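Local coordinates for amino acid ABC transporter, binding protein (PDB 3VV5) that binds amino acids such as the lysine analogue L-thialysine as the periplasmic receptor of an ABC importer, at residues R166-A174 / R182-V192. Sequence-based numbering, arbitrary orientation.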
ATOM      1  N   ARG A 166      14.441  12.645   4.617  1.00 24.07           N
ATOM      2  CA  ARG A 166      14.327  11.933   5.884  1.00 24.05           C
ATOM      3  C   ARG A 166      13.489  10.679   5.676  1.00 23.39           C
ATOM      4  O   ARG A 166      12.399  10.754   5.107  1.00 22.35           O
ATOM      5  CB  ARG A 166      13.631  12.800   6.925  1.00 24.70           C
ATOM      6  CG  ARG A 166      14.355  14.087   7.300  1.00 28.75           C
ATOM      7  CD  ARG A 166      14.984  13.982   8.691  1.00 33.68           C
ATOM      8  NE  ARG A 166      15.744  15.192   9.003  1.00 38.20           N
ATOM      9  CZ  ARG A 166      15.245  16.272   9.609  1.00 37.66           C
ATOM     10  NH1 ARG A 166      13.977  16.308  10.002  1.00 36.47           N
ATOM     11  NH2 ARG A 166      16.028  17.318   9.829  1.00 36.71           N
ATOM     12  N   THR A 167      13.984   9.544   6.152  1.00 22.63           N
ATOM     13  CA  THR A 167      13.298   8.270   5.947  1.00 22.92           C
ATOM     14  C   THR A 167      12.654   7.768   7.246  1.00 22.39           C
ATOM     15  O   THR A 167      13.204   7.954   8.338  1.00 23.12           O
ATOM     16  CB  THR A 167      14.234   7.200   5.343  1.00 23.03           C
ATOM     17  OG1 THR A 167      15.387   7.050   6.181  1.00 25.77           O
ATOM     18  CG2 THR A 167      14.694   7.604   3.937  1.00 23.48           C
ATOM     19  N   TYR A 168      11.484   7.149   7.131  1.00 21.15           N
ATOM     20  CA  TYR A 168      10.718   6.719   8.309  1.00 20.34           C
ATOM     21  C   TYR A 168      10.354   5.253   8.169  1.00 20.02           C
ATOM     22  O   TYR A 168      10.116   4.778   7.059  1.00 18.88           O
ATOM     23  CB  TYR A 168       9.450   7.585   8.492  1.00 20.29           C
ATOM     24  CG  TYR A 168       9.766   9.046   8.771  1.00 20.18           C
ATOM     25  CD1 TYR A 168      10.134   9.917   7.740  1.00 19.61           C
ATOM     26  CD2 TYR A 168       9.733   9.545  10.069  1.00 21.30           C
ATOM     27  CE1 TYR A 168      10.461  11.245   8.004  1.00 20.78           C
ATOM     28  CE2 TYR A 168      10.052  10.878  10.344  1.00 22.25           C
ATOM     29  CZ  TYR A 168      10.420  11.716   9.308  1.00 21.81           C
ATOM     30  OH  TYR A 168      10.736  13.025   9.591  1.00 22.61           O
ATOM     31  N   GLN A 169      10.317   4.532   9.287  1.00 19.69           N
ATOM     32  CA  GLN A 169       9.895   3.135   9.253  1.00 19.99           C
ATOM     33  C   GLN A 169       8.419   3.036   8.890  1.00 19.19           C
ATOM     34  O   GLN A 169       8.022   2.165   8.126  1.00 18.98           O
ATOM     35  CB  GLN A 169      10.140   2.445  10.593  1.00 20.66           C
ATOM     36  CG  GLN A 169       9.793   0.948  10.555  1.00 24.45           C
ATOM     37  CD  GLN A 169      10.519   0.133  11.599  1.00 28.96           C
ATOM     38  OE1 GLN A 169      10.903   0.647  12.652  1.00 30.22           O
ATOM     39  NE2 GLN A 169      10.704  -1.156  11.317  1.00 30.76           N
ATOM     40  N   ARG A 170       7.619   3.933   9.451  1.00 18.49           N
ATOM     41  CA  ARG A 170       6.190   3.925   9.232  1.00 18.67           C
ATOM     42  C   ARG A 170       5.739   5.275   8.707  1.00 18.16           C
ATOM     43  O   ARG A 170       6.119   6.337   9.222  1.00 16.82           O
ATOM     44  CB  ARG A 170       5.420   3.533  10.511  1.00 18.36           C
ATOM     45  CG  ARG A 170       5.672   2.076  10.961  1.00 20.84           C
ATOM     46  CD  ARG A 170       5.062   1.760  12.337  1.00 23.73           C
ATOM     47  NE  ARG A 170       5.814   2.393  13.418  1.00 26.05           N
ATOM     48  CZ  ARG A 170       6.913   1.889  13.979  1.00 27.87           C
ATOM     49  NH1 ARG A 170       7.529   2.563  14.945  1.00 29.06           N
ATOM     50  NH2 ARG A 170       7.404   0.720  13.569  1.00 28.75           N
ATOM     51  N   ASP A 171       4.893   5.212   7.684  1.00 17.90           N
ATOM     52  CA  ASP A 171       4.399   6.410   7.030  1.00 17.86           C
ATOM     53  C   ASP A 171       3.749   7.424   7.997  1.00 18.08           C
ATOM     54  O   ASP A 171       3.983   8.638   7.845  1.00 17.95           O
ATOM     55  CB  ASP A 171       3.469   6.020   5.877  1.00 18.37           C
ATOM     56  CG  ASP A 171       3.228   7.160   4.907  1.00 19.01           C
ATOM     57  OD1 ASP A 171       4.190   7.834   4.488  1.00 19.62           O
ATOM     58  OD2 ASP A 171       2.070   7.358   4.549  1.00 18.91           O
ATOM     59  N   PRO A 172       2.958   6.955   9.000  1.00 18.26           N
ATOM     60  CA  PRO A 172       2.354   7.937   9.917  1.00 18.82           C
ATOM     61  C   PRO A 172       3.368   8.755  10.723  1.00 18.39           C
ATOM     62  O   PRO A 172       3.042   9.843  11.213  1.00 18.86           O
ATOM     63  CB  PRO A 172       1.523   7.061  10.866  1.00 18.99           C
ATOM     64  CG  PRO A 172       1.167   5.866  10.019  1.00 19.86           C
ATOM     65  CD  PRO A 172       2.435   5.598   9.265  1.00 18.55           C
ATOM     66  N   ASP A 173       4.576   8.237  10.872  1.00 17.92           N
ATOM     67  CA  ASP A 173       5.598   8.963  11.612  1.00 18.54           C
ATOM     68  C   ASP A 173       6.101  10.146  10.786  1.00 18.55           C
ATOM     69  O   ASP A 173       6.480  11.180  11.350  1.00 18.95           O
ATOM     70  CB  ASP A 173       6.735   8.024  12.048  1.00 19.07           C
ATOM     71  CG  ASP A 173       6.283   7.015  13.094  1.00 20.85           C
ATOM     72  OD1 ASP A 173       5.351   7.341  13.857  1.00 21.86           O
ATOM     73  OD2 ASP A 173       6.858   5.907  13.153  1.00 23.19           O
ATOM     74  N   ALA A 174       6.053  10.021   9.455  1.00 18.15           N
ATOM     75  CA  ALA A 174       6.353  11.182   8.584  1.00 17.96           C
ATOM     76  C   ALA A 174       5.300  12.280   8.723  1.00 17.79           C
ATOM     77  O   ALA A 174       5.646  13.466   8.787  1.00 16.95           O
ATOM     78  CB  ALA A 174       6.538  10.767   7.120  1.00 17.88           C
ATOM     79  N   ARG A 182       9.153  19.545  11.512  1.00 24.57           N
ATOM     80  CA  ARG A 182      10.505  18.998  11.385  1.00 24.24           C
ATOM     81  C   ARG A 182      10.829  18.558   9.951  1.00 23.57           C
ATOM     82  O   ARG A 182      11.993  18.328   9.596  1.00 23.14           O
ATOM     83  CB  ARG A 182      10.748  17.893  12.415  1.00 25.79           C
ATOM     84  CG  ARG A 182      10.089  18.203  13.773  1.00 28.23           C
ATOM     85  CD  ARG A 182      11.044  18.088  14.951  1.00 35.41           C
ATOM     86  NE  ARG A 182      11.357  16.698  15.292  1.00 39.60           N
ATOM     87  CZ  ARG A 182      10.731  15.982  16.225  1.00 41.57           C
ATOM     88  NH1 ARG A 182       9.729  16.507  16.937  1.00 41.23           N
ATOM     89  NH2 ARG A 182      11.113  14.729  16.448  1.00 41.26           N
ATOM     90  N   ILE A 183       9.798  18.473   9.114  1.00 21.85           N
ATOM     91  CA  ILE A 183      10.016  18.355   7.676  1.00 20.46           C
ATOM     92  C   ILE A 183       9.089  19.350   6.994  1.00 20.30           C
ATOM     93  O   ILE A 183       8.084  19.774   7.573  1.00 20.89           O
ATOM     94  CB  ILE A 183       9.751  16.925   7.153  1.00 19.99           C
ATOM     95  CG1 ILE A 183       8.294  16.514   7.413  1.00 18.00           C
ATOM     96  CG2 ILE A 183      10.712  15.899   7.800  1.00 17.66           C
ATOM     97  CD1 ILE A 183       7.935  15.169   6.808  1.00 14.93           C
ATOM     98  N   ASP A 184       9.428  19.722   5.768  1.00 19.89           N
ATOM     99  CA  ASP A 184       8.624  20.671   4.995  1.00 19.73           C
ATOM    100  C   ASP A 184       7.486  20.002   4.235  1.00 18.96           C
ATOM    101  O   ASP A 184       6.457  20.626   3.955  1.00 18.93           O
ATOM    102  CB  ASP A 184       9.504  21.385   3.974  1.00 20.39           C
ATOM    103  CG  ASP A 184      10.468  22.365   4.615  1.00 22.79           C
ATOM    104  OD1 ASP A 184       9.993  23.371   5.196  1.00 26.78           O
ATOM    105  OD2 ASP A 184      11.689  22.138   4.517  1.00 23.24           O
ATOM    106  N   THR A 185       7.690  18.739   3.886  1.00 18.48           N
ATOM    107  CA  THR A 185       6.828  18.048   2.926  1.00 17.15           C
ATOM    108  C   THR A 185       6.829  16.549   3.203  1.00 15.94           C
ATOM    109  O   THR A 185       7.854  15.984   3.530  1.00 15.18           O
ATOM    110  CB  THR A 185       7.290  18.353   1.482  1.00 18.25           C
ATOM    111  OG1 THR A 185       6.919  19.704   1.148  1.00 19.43           O
ATOM    112  CG2 THR A 185       6.636  17.389   0.455  1.00 17.55           C
ATOM    113  N   TRP A 186       5.655  15.923   3.076  1.00 15.26           N
ATOM    114  CA  TRP A 186       5.488  14.481   3.199  1.00 13.94           C
ATOM    115  C   TRP A 186       5.013  13.969   1.846  1.00 13.70           C
ATOM    116  O   TRP A 186       4.069  14.531   1.279  1.00 14.84           O
ATOM    117  CB  TRP A 186       4.422  14.242   4.286  1.00 14.01           C
ATOM    118  CG  TRP A 186       3.912  12.843   4.486  1.00 13.56           C
ATOM    119  CD1 TRP A 186       4.614  11.664   4.416  1.00 15.02           C
ATOM    120  CD2 TRP A 186       2.571  12.494   4.856  1.00 14.48           C
ATOM    121  NE1 TRP A 186       3.773  10.598   4.739  1.00 14.22           N
ATOM    122  CE2 TRP A 186       2.519  11.088   5.000  1.00 13.94           C
ATOM    123  CE3 TRP A 186       1.406  13.248   5.084  1.00 14.40           C
ATOM    124  CZ2 TRP A 186       1.336  10.414   5.352  1.00 15.55           C
ATOM    125  CZ3 TRP A 186       0.231  12.577   5.421  1.00 17.68           C
ATOM    126  CH2 TRP A 186       0.209  11.175   5.561  1.00 14.58           C
ATOM    127  N   ILE A 187       5.694  12.967   1.280  1.00 12.95           N
ATOM    128  CA  ILE A 187       5.250  12.401   0.018  1.00 11.83           C
ATOM    129  C   ILE A 187       4.631  11.062   0.328  1.00 11.73           C
ATOM    130  O   ILE A 187       5.282  10.189   0.911  1.00 12.28           O
ATOM    131  CB  ILE A 187       6.368  12.265  -1.048  1.00 11.82           C
ATOM    132  CG1 ILE A 187       6.909  13.652  -1.450  1.00 11.98           C
ATOM    133  CG2 ILE A 187       5.811  11.570  -2.302  1.00 12.10           C
ATOM    134  CD1 ILE A 187       7.965  13.595  -2.556  1.00 14.80           C
ATOM    135  N   THR A 188       3.360  10.903  -0.043  1.00 11.90           N
ATOM    136  CA  THR A 188       2.635   9.698   0.320  1.00 12.19           C
ATOM    137  C   THR A 188       1.543   9.435  -0.692  1.00 12.37           C
ATOM    138  O   THR A 188       1.422  10.149  -1.679  1.00 13.07           O
ATOM    139  CB  THR A 188       2.033   9.835   1.763  1.00 12.61           C
ATOM    140  OG1 THR A 188       1.539   8.572   2.228  1.00 15.77           O
ATOM    141  CG2 THR A 188       0.923  10.867   1.792  1.00 12.28           C
ATOM    142  N   ASP A 189       0.718   8.432  -0.402  1.00 12.68           N
ATOM    143  CA  ASP A 189      -0.404   8.048  -1.250  1.00 12.04           C
ATOM    144  C   ASP A 189      -1.545   9.052  -1.167  1.00 12.54           C
ATOM    145  O   ASP A 189      -1.892   9.508  -0.072  1.00 11.54           O
ATOM    146  CB  ASP A 189      -0.879   6.665  -0.820  1.00 11.86           C
ATOM    147  CG  ASP A 189      -2.068   6.196  -1.597  1.00 13.75           C
ATOM    148  OD1 ASP A 189      -1.884   5.475  -2.620  1.00 15.29           O
ATOM    149  OD2 ASP A 189      -3.189   6.542  -1.169  1.00 15.41           O
ATOM    150  N   ARG A 190      -2.182   9.335  -2.314  1.00 12.51           N
ATOM    151  CA  ARG A 190      -3.230  10.355  -2.379  1.00 13.72           C
ATOM    152  C   ARG A 190      -4.445  10.047  -1.500  1.00 13.22           C
ATOM    153  O   ARG A 190      -5.011  10.945  -0.880  1.00 12.35           O
ATOM    154  CB  ARG A 190      -3.666  10.599  -3.839  1.00 15.07           C
ATOM    155  CG  ARG A 190      -4.217   9.352  -4.557  1.00 18.47           C
ATOM    156  CD  ARG A 190      -4.603   9.637  -6.015  1.00 25.68           C
ATOM    157  NE  ARG A 190      -5.739  10.558  -6.084  1.00 32.60           N
ATOM    158  CZ  ARG A 190      -6.052  11.298  -7.147  1.00 35.90           C
ATOM    159  NH1 ARG A 190      -5.314  11.240  -8.256  1.00 36.65           N
ATOM    160  NH2 ARG A 190      -7.105  12.103  -7.099  1.00 36.51           N
ATOM    161  N   PHE A 191      -4.843   8.779  -1.452  1.00 12.59           N
ATOM    162  CA  PHE A 191      -5.961   8.375  -0.589  1.00 12.77           C
ATOM    163  C   PHE A 191      -5.577   8.384   0.886  1.00 12.44           C
ATOM    164  O   PHE A 191      -6.401   8.703   1.737  1.00 12.74           O
ATOM    165  CB  PHE A 191      -6.474   6.984  -0.980  1.00 12.05           C
ATOM    166  CG  PHE A 191      -7.008   6.913  -2.383  1.00 13.25           C
ATOM    167  CD1 PHE A 191      -8.253   7.471  -2.694  1.00 18.01           C
ATOM    168  CD2 PHE A 191      -6.270   6.295  -3.391  1.00 16.44           C
ATOM    169  CE1 PHE A 191      -8.758   7.424  -3.991  1.00 17.70           C
ATOM    170  CE2 PHE A 191      -6.760   6.240  -4.700  1.00 15.50           C
ATOM    171  CZ  PHE A 191      -8.006   6.808  -4.999  1.00 17.82           C
ATOM    172  N   VAL A 192      -4.341   8.002   1.207  1.00 13.06           N
ATOM    173  CA  VAL A 192      -3.940   8.088   2.610  1.00 12.78           C
ATOM    174  C   VAL A 192      -3.812   9.527   3.085  1.00 13.14           C
ATOM    175  O   VAL A 192      -4.241   9.827   4.201  1.00 12.36           O
ATOM    176  CB  VAL A 192      -2.795   7.089   3.106  1.00 14.54           C
ATOM    177  CG1 VAL A 192      -2.341   6.089   2.071  1.00 13.81           C
ATOM    178  CG2 VAL A 192      -1.646   7.781   3.935  1.00 12.80           C
TER
HETATM  179  O   HOH W   1       5.869   8.082   2.558  1.00 16.01           O
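The indole of W186 carries a backbone carbon of A174 over one face and has the carboxylate of D171 at its edge, where that group can accept the N-H. CG2 of T188, from the same strand, lies over the opposite face, 3.5 Å from the plane. A174 brings its small CB to within 3.4 Å of W186 CD1, a closeness that suits alanine on the first turn of helix 171-180. Y168 takes A174 CA over one ring face and I183 CG2 at its edge, while its hydroxyl bonds to D177. D171 has CG anti to its backbone N (chi1 -164°), the setting that brings its two oxygens up to W186 and T188. W186 NE1 donates to D171 OD1 over 2.8 Å, nearly straight at 164° and in the indole plane, yet meeting the oxygen from above the carboxylate plane. T188 OG1 donates to D171 OD2 at 2.7 Å on its syn side, and a water bridges D171 OD1 to I187 O. At the outer end R166, salt-bridged to E164, adds a weak bond from NH1 to R182 O. An alanine in place of D171 would probably leave the W186 N-H and the T188 hydroxyl without their shared acceptor and the indole less firmly fixed in rotation. The contact thus ties helix 171-180 to strand 185-189 within one lobe of the solute-binding fold, with D171 about 6 Å from bound L-thialysine. Three donors, water included, probably favour the charged form of this buried carboxylate and fix its rotation.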